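Local coordinates for 2-(acetamidomethylene)succinate hydrolase (Mesorhizobium loti, PDB 3KXP), which catalyses the last step of vitamin B6 degradation, hydrolysing (E)-2-(acetamidomethylene)succinate to succinic semialdehyde, acetate, ammonia and carbon dioxide, at residues Ala195-Leu200 with Ile214-Gly219; Ser187-Asp192 with Gln221-Gly226. All blocks are in the same frame, centred on the assembly; numbering follows the deposited sequence.

Contact 1: Ala195-Leu200 with Ile214-Gly219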
loop_
_atom_site.group_PDB
_atom_site.type_symbol
_atom_site.label_atom_id
_atom_site.label_comp_id
_atom_site.label_asym_id
_atom_site.label_seq_id
_atom_site.Cartn_x
_atom_site.Cartn_y
_atom_site.Cartn_z
ATOM N N ALA A 195 -4.491 -35.415 19.271
ATOM C CA ALA A 195 -3.096 -35.632 18.915
ATOM C C ALA A 195 -2.687 -34.718 17.755
ATOM O O ALA A 195 -1.537 -34.307 17.662
ATOM C CB ALA A 195 -2.865 -37.102 18.541
ATOM N N VAL A 196 -3.634 -34.405 16.878
ATOM C CA VAL A 196 -3.368 -33.537 15.733
ATOM C C VAL A 196 -3.102 -32.112 16.209
ATOM O O VAL A 196 -2.190 -31.448 15.719
ATOM C CB VAL A 196 -4.566 -33.519 14.743
ATOM C CG1 VAL A 196 -4.324 -32.496 13.626
ATOM C CG2 VAL A 196 -4.755 -34.894 14.139
ATOM N N GLU A 197 -3.904 -31.644 17.162
ATOM C CA GLU A 197 -3.737 -30.300 17.699
ATOM C C GLU A 197 -2.429 -30.178 18.474
ATOM O O GLU A 197 -1.732 -29.168 18.364
ATOM C CB GLU A 197 -4.909 -29.948 18.599
ATOM C CG GLU A 197 -6.217 -29.883 17.862
ATOM C CD GLU A 197 -7.379 -29.696 18.798
ATOM O OE1 GLU A 197 -7.602 -30.583 19.652
ATOM O OE2 GLU A 197 -8.067 -28.663 18.688
ATOM N N ALA A 198 -2.101 -31.201 19.260
ATOM C CA ALA A 198 -0.854 -31.193 20.017
ATOM C C ALA A 198 0.281 -31.042 19.015
ATOM O O ALA A 198 1.166 -30.205 19.182
ATOM C CB ALA A 198 -0.691 -32.485 20.789
ATOM N N TYR A 199 0.245 -31.855 17.965
ATOM C CA TYR A 199 1.265 -31.797 16.933
ATOM C C TYR A 199 1.345 -30.404 16.302
ATOM O O TYR A 199 2.424 -29.827 16.184
ATOM C CB TYR A 199 0.979 -32.817 15.830
ATOM C CG TYR A 199 1.764 -32.522 14.574
ATOM C CD1 TYR A 199 3.157 -32.625 14.557
ATOM C CD2 TYR A 199 1.123 -32.057 13.425
ATOM C CE1 TYR A 199 3.893 -32.264 13.425
ATOM C CE2 TYR A 199 1.847 -31.692 12.295
ATOM C CZ TYR A 199 3.226 -31.795 12.299
ATOM O OH TYR A 199 3.935 -31.406 11.187
ATOM N N LEU A 200 0.196 -29.875 15.894
ATOM C CA LEU A 200 0.155 -28.566 15.263
ATOM C C LEU A 200 0.608 -27.451 16.199
ATOM O O LEU A 200 1.471 -26.663 15.840
ATOM C CB LEU A 200 -1.254 -28.292 14.711
ATOM C CG LEU A 200 -1.682 -29.196 13.537
ATOM C CD1 LEU A 200 -3.168 -29.026 13.259
ATOM C CD2 LEU A 200 -0.858 -28.870 12.290
ATOM N N ILE A 214 -8.916 -25.088 13.676
ATOM C CA ILE A 214 -9.428 -25.042 12.310
ATOM C C ILE A 214 -8.584 -25.918 11.374
ATOM O O ILE A 214 -9.132 -26.653 10.553
ATOM C CB ILE A 214 -9.482 -23.590 11.769
ATOM C CG1 ILE A 214 -10.647 -22.848 12.429
ATOM C CG2 ILE A 214 -9.655 -23.594 10.242
ATOM C CD1 ILE A 214 -10.720 -21.370 12.083
ATOM N N ARG A 215 -7.262 -25.841 11.495
ATOM C CA ARG A 215 -6.377 -26.656 10.667
ATOM C C ARG A 215 -6.586 -28.131 11.010
ATOM O O ARG A 215 -6.664 -28.990 10.127
ATOM C CB ARG A 215 -4.911 -26.298 10.921
ATOM C CG ARG A 215 -4.420 -25.025 10.257
ATOM C CD ARG A 215 -3.021 -24.704 10.750
ATOM N NE ARG A 215 -2.424 -23.558 10.078
ATOM C CZ ARG A 215 -1.488 -23.652 9.140
ATOM N NH1 ARG A 215 -1.041 -24.846 8.760
ATOM N NH2 ARG A 215 -0.993 -22.552 8.589
ATOM N N ALA A 216 -6.671 -28.417 12.302
ATOM C CA ALA A 216 -6.865 -29.781 12.778
ATOM C C ALA A 216 -8.121 -30.455 12.209
ATOM O O ALA A 216 -8.081 -31.609 11.788
ATOM C CB ALA A 216 -6.918 -29.789 14.306
ATOM N N GLU A 217 -9.231 -29.731 12.192
ATOM C CA GLU A 217 -10.478 -30.292 11.698
ATOM C C GLU A 217 -10.582 -30.332 10.184
ATOM O O GLU A 217 -11.315 -31.146 9.649
ATOM C CB GLU A 217 -11.675 -29.499 12.228
ATOM C CG GLU A 217 -11.712 -29.318 13.728
ATOM C CD GLU A 217 -12.979 -28.620 14.198
ATOM O OE1 GLU A 217 -13.442 -27.693 13.493
ATOM O OE2 GLU A 217 -13.502 -28.988 15.273
ATOM N N SER A 218 -9.854 -29.466 9.491
ATOM C CA SER A 218 -9.967 -29.408 8.041
ATOM C C SER A 218 -8.910 -30.101 7.197
ATOM O O SER A 218 -9.202 -30.523 6.089
ATOM C CB SER A 218 -10.054 -27.950 7.596
ATOM O OG SER A 218 -8.849 -27.259 7.902
ATOM N N GLY A 219 -7.690 -30.217 7.700
ATOM C CA GLY A 219 -6.650 -30.833 6.894
ATOM C C GLY A 219 -6.309 -32.278 7.184
ATOM O O GLY A 219 -5.371 -32.824 6.613
#

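Contact 2: Ser187-Asp192 with Gln221-Gly226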
loop_
_atom_site.group_PDB
_atom_site.type_symbol
_atom_site.label_atom_id
_atom_site.label_comp_id
_atom_site.label_asym_id
_atom_site.label_seq_id
_atom_site.Cartn_x
_atom_site.Cartn_y
_atom_site.Cartn_z
ATOM N N SER A 187 3.143 -35.913 7.915
ATOM C CA SER A 187 2.725 -37.142 7.253
ATOM C C SER A 187 2.908 -38.328 8.193
ATOM O O SER A 187 3.910 -39.039 8.123
ATOM C CB SER A 187 3.531 -37.360 5.975
ATOM O OG SER A 187 3.034 -38.479 5.262
ATOM N N GLN A 188 1.933 -38.526 9.073
ATOM C CA GLN A 188 1.963 -39.610 10.053
ATOM C C GLN A 188 0.528 -39.955 10.461
ATOM O O GLN A 188 -0.413 -39.237 10.121
ATOM C CB GLN A 188 2.745 -39.172 11.295
ATOM C CG GLN A 188 2.136 -37.951 11.982
ATOM C CD GLN A 188 2.942 -37.455 13.174
ATOM O OE1 GLN A 188 2.948 -38.072 14.244
ATOM N NE2 GLN A 188 3.632 -36.334 12.990
ATOM N N LEU A 189 0.369 -41.045 11.204
ATOM C CA LEU A 189 -0.947 -41.482 11.655
ATOM C C LEU A 189 -1.261 -40.936 13.047
ATOM O O LEU A 189 -0.668 -41.371 14.028
ATOM C CB LEU A 189 -1.001 -43.010 11.680
ATOM C CG LEU A 189 -2.265 -43.682 12.228
ATOM C CD1 LEU A 189 -3.465 -43.344 11.347
ATOM C CD2 LEU A 189 -2.045 -45.190 12.285
ATOM N N PHE A 190 -2.183 -39.981 13.130
ATOM C CA PHE A 190 -2.560 -39.420 14.419
ATOM C C PHE A 190 -3.671 -40.262 15.034
ATOM O O PHE A 190 -4.564 -40.738 14.334
ATOM C CB PHE A 190 -3.023 -37.969 14.269
ATOM C CG PHE A 190 -1.960 -37.050 13.752
ATOM C CD1 PHE A 190 -1.884 -36.743 12.394
ATOM C CD2 PHE A 190 -0.998 -36.532 14.611
ATOM C CE1 PHE A 190 -0.867 -35.936 11.898
ATOM C CE2 PHE A 190 0.028 -35.721 14.125
ATOM C CZ PHE A 190 0.091 -35.424 12.764
ATOM N N GLU A 191 -3.602 -40.444 16.346
ATOM C CA GLU A 191 -4.576 -41.243 17.081
ATOM C C GLU A 191 -5.979 -40.637 17.091
ATOM O O GLU A 191 -6.978 -41.347 16.945
ATOM C CB GLU A 191 -4.067 -41.434 18.511
ATOM C CG GLU A 191 -5.102 -41.881 19.512
ATOM C CD GLU A 191 -4.497 -42.102 20.885
ATOM O OE1 GLU A 191 -3.762 -41.204 21.362
ATOM O OE2 GLU A 191 -4.758 -43.167 21.485
ATOM N N ASP A 192 -6.050 -39.321 17.271
ATOM C CA ASP A 192 -7.319 -38.613 17.297
ATOM C C ASP A 192 -7.061 -37.130 17.096
ATOM O O ASP A 192 -5.908 -36.695 17.039
ATOM C CB ASP A 192 -8.045 -38.872 18.620
ATOM C CG ASP A 192 -7.164 -38.633 19.834
ATOM O OD1 ASP A 192 -7.389 -39.308 20.865
ATOM O OD2 ASP A 192 -6.256 -37.771 19.768
ATOM N N GLN A 221 -8.101 -36.234 7.763
ATOM C CA GLN A 221 -9.307 -37.050 7.694
ATOM C C GLN A 221 -9.156 -38.438 8.288
ATOM O O GLN A 221 -8.075 -39.024 8.277
ATOM C CB GLN A 221 -9.811 -37.146 6.244
ATOM C CG GLN A 221 -8.774 -37.584 5.203
ATOM C CD GLN A 221 -8.626 -39.096 5.057
ATOM O OE1 GLN A 221 -9.608 -39.822 4.858
ATOM N NE2 GLN A 221 -7.385 -39.574 5.135
ATOM N N PRO A 222 -10.259 -38.982 8.820
ATOM C CA PRO A 222 -10.279 -40.309 9.432
ATOM C C PRO A 222 -9.917 -41.407 8.447
ATOM O O PRO A 222 -10.545 -41.565 7.402
ATOM C CB PRO A 222 -11.707 -40.425 9.950
ATOM C CG PRO A 222 -12.478 -39.636 8.944
ATOM C CD PRO A 222 -11.617 -38.410 8.775
ATOM N N VAL A 223 -8.882 -42.157 8.791
ATOM C CA VAL A 223 -8.419 -43.240 7.961
ATOM C C VAL A 223 -8.385 -44.485 8.849
ATOM O O VAL A 223 -8.806 -44.450 10.010
ATOM C CB VAL A 223 -7.008 -42.907 7.391
ATOM C CG1 VAL A 223 -5.916 -43.510 8.265
ATOM C CG2 VAL A 223 -6.906 -43.364 5.952
ATOM N N ASP A 224 -7.891 -45.585 8.308
ATOM C CA ASP A 224 -7.813 -46.822 9.068
ATOM C C ASP A 224 -6.895 -46.660 10.289
ATOM O O ASP A 224 -5.691 -46.477 10.142
ATOM C CB ASP A 224 -7.293 -47.925 8.143
ATOM C CG ASP A 224 -7.693 -49.307 8.594
ATOM O OD1 ASP A 224 -7.705 -50.213 7.730
ATOM O OD2 ASP A 224 -7.981 -49.496 9.799
ATOM N N GLY A 225 -7.468 -46.706 11.490
ATOM C CA GLY A 225 -6.666 -46.583 12.700
ATOM C C GLY A 225 -6.511 -45.196 13.313
ATOM O O GLY A 225 -5.977 -45.057 14.419
ATOM N N GLY A 226 -6.970 -44.166 12.606
ATOM C CA GLY A 226 -6.856 -42.812 13.124
ATOM C C GLY A 226 -6.986 -41.738 12.057
ATOM O O GLY A 226 -7.692 -41.927 11.069
#

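Contact 1: Ala195-Leu200 with Ile214-Gly219
Ala216 pushes its methyl CB against helix 193-203, where Val196, Glu197 and Leu200 meet it with three different aliphatic groups. The closest of these is Glu197, whose CG lies 3.6 Å from Ala216 CB. Val196 adds its CG1 methyl, 3.8 Å from Ala216 CB; this branch is anti to the backbone N (chi1 174°), while CG2 is anti to the carbonyl carbon. From one turn further along comes Leu200, with CD1 4.0 Å from Ala216 CB. That same methyl also rests over the backbone of the facing helix, 3.7 Å from Ala216 N, and touches CB of Arg215. A small residue suits this position: with only a methyl to accommodate, the backbones come near enough for the CA atoms of Glu197 and Ala216 to lie 5.9 Å apart. The axes of the two short helical segments approach to 9.2 Å and run closer to antiparallel than parallel, at 133°. Both helices belong to the helical cap that this alpha/beta hydrolase carries between strands 159-165 and 258-263 of its central sheet. The packing across the pair is apolar, and the charged ends of its longer side chains lead elsewhere. Glu197 uses its methylenes against Ala216 and sends OE2 to a salt bridge with Arg213, which also binds Glu217; this shared cation probably offsets repulsion between the two carboxylates. Arg215 contributes only CB here, its guanidinium forming a salt bridge with Glu298 and a cation-pi contact with Tyr204. At the C-terminal end of helix 209-218, Ser218 folds back and its OG donates to Ile214 O at 2.7 Å. Ser218 N reaches the same oxygen from the opposite face of the carbonyl plane, so one acceptor serves two donors just before Gly219 leaves the helical conformation.

Contact 2: Ser187-Asp192 with Gln221-Gly226
Leu189 and Val223 face each other methyl to methyl, CD1 of the leucine lying 3.9 Å from CG1 of the valine, and both side chains start out toward the opposite segment. Leu189 has CG anti to its backbone N (chi1 175°), and from there CD1 reaches over the main chain of residues 224-226. It sits 3.8 Å from Gly226 N and also touches Asp224 O and Gly225 C, so one methyl lies against much of the turn even though the contact lies at the protein surface. Phe190 is oriented quite differently: its ring leads away from residues 221-226, and Gln188 CG lies over one face, toward the rim. What Phe190 offers the turn is its carbonyl. Phe190 O meets Gly226 CA at 3.3 Å in a CA-H...O contact, bent to 134° at the hydrogen. Glycine suits position 226 twice over: a CB would point at Phe190 O, and the backbone angles alone would press it against the carbonyl O of the residue before. Gly225, at phi 94°, is under the same backbone constraint. The side chains of Asp224 and Glu191 start out away from the facing segment, as suits carboxylates at an exposed edge. Beyond the turn, backbone hydrogen bonding between Phe190 and Leu227 ties the loop to strand 226-229, while Asp192 serves as N-cap of helix 193-203. Val223 N binds Gly226 O at 2.6 Å and Gly226 N returns a bond to Val223 O, the pattern of a two-residue beta-hairpin closed by a type II turn, here joining antiparallel strands 220-223 and 226-229.

How the contacts relate
Contacts 1 and 2 lie about 11 Å apart, centre to centre, and Phe190 is the main bridge between them. Its CB is 3.5 Å from Val196 CG2, the branch not used against Ala216. At the ring, CE2 comes equally close to Tyr199 CB. Val196 thus serves both contacts, one methyl each, while Leu200 and Glu197 face helix 209-218 and Tyr199 faces the loop. The chain itself joins them twice: loop 187-192 runs straight into helix 193-203, and strand 220-223 follows helix 209-218. Only contact 1 approaches the active site, with the Arg215 side chain about 7 Å from that of His294, inferred to be catalytic; contact 2 is peripheral.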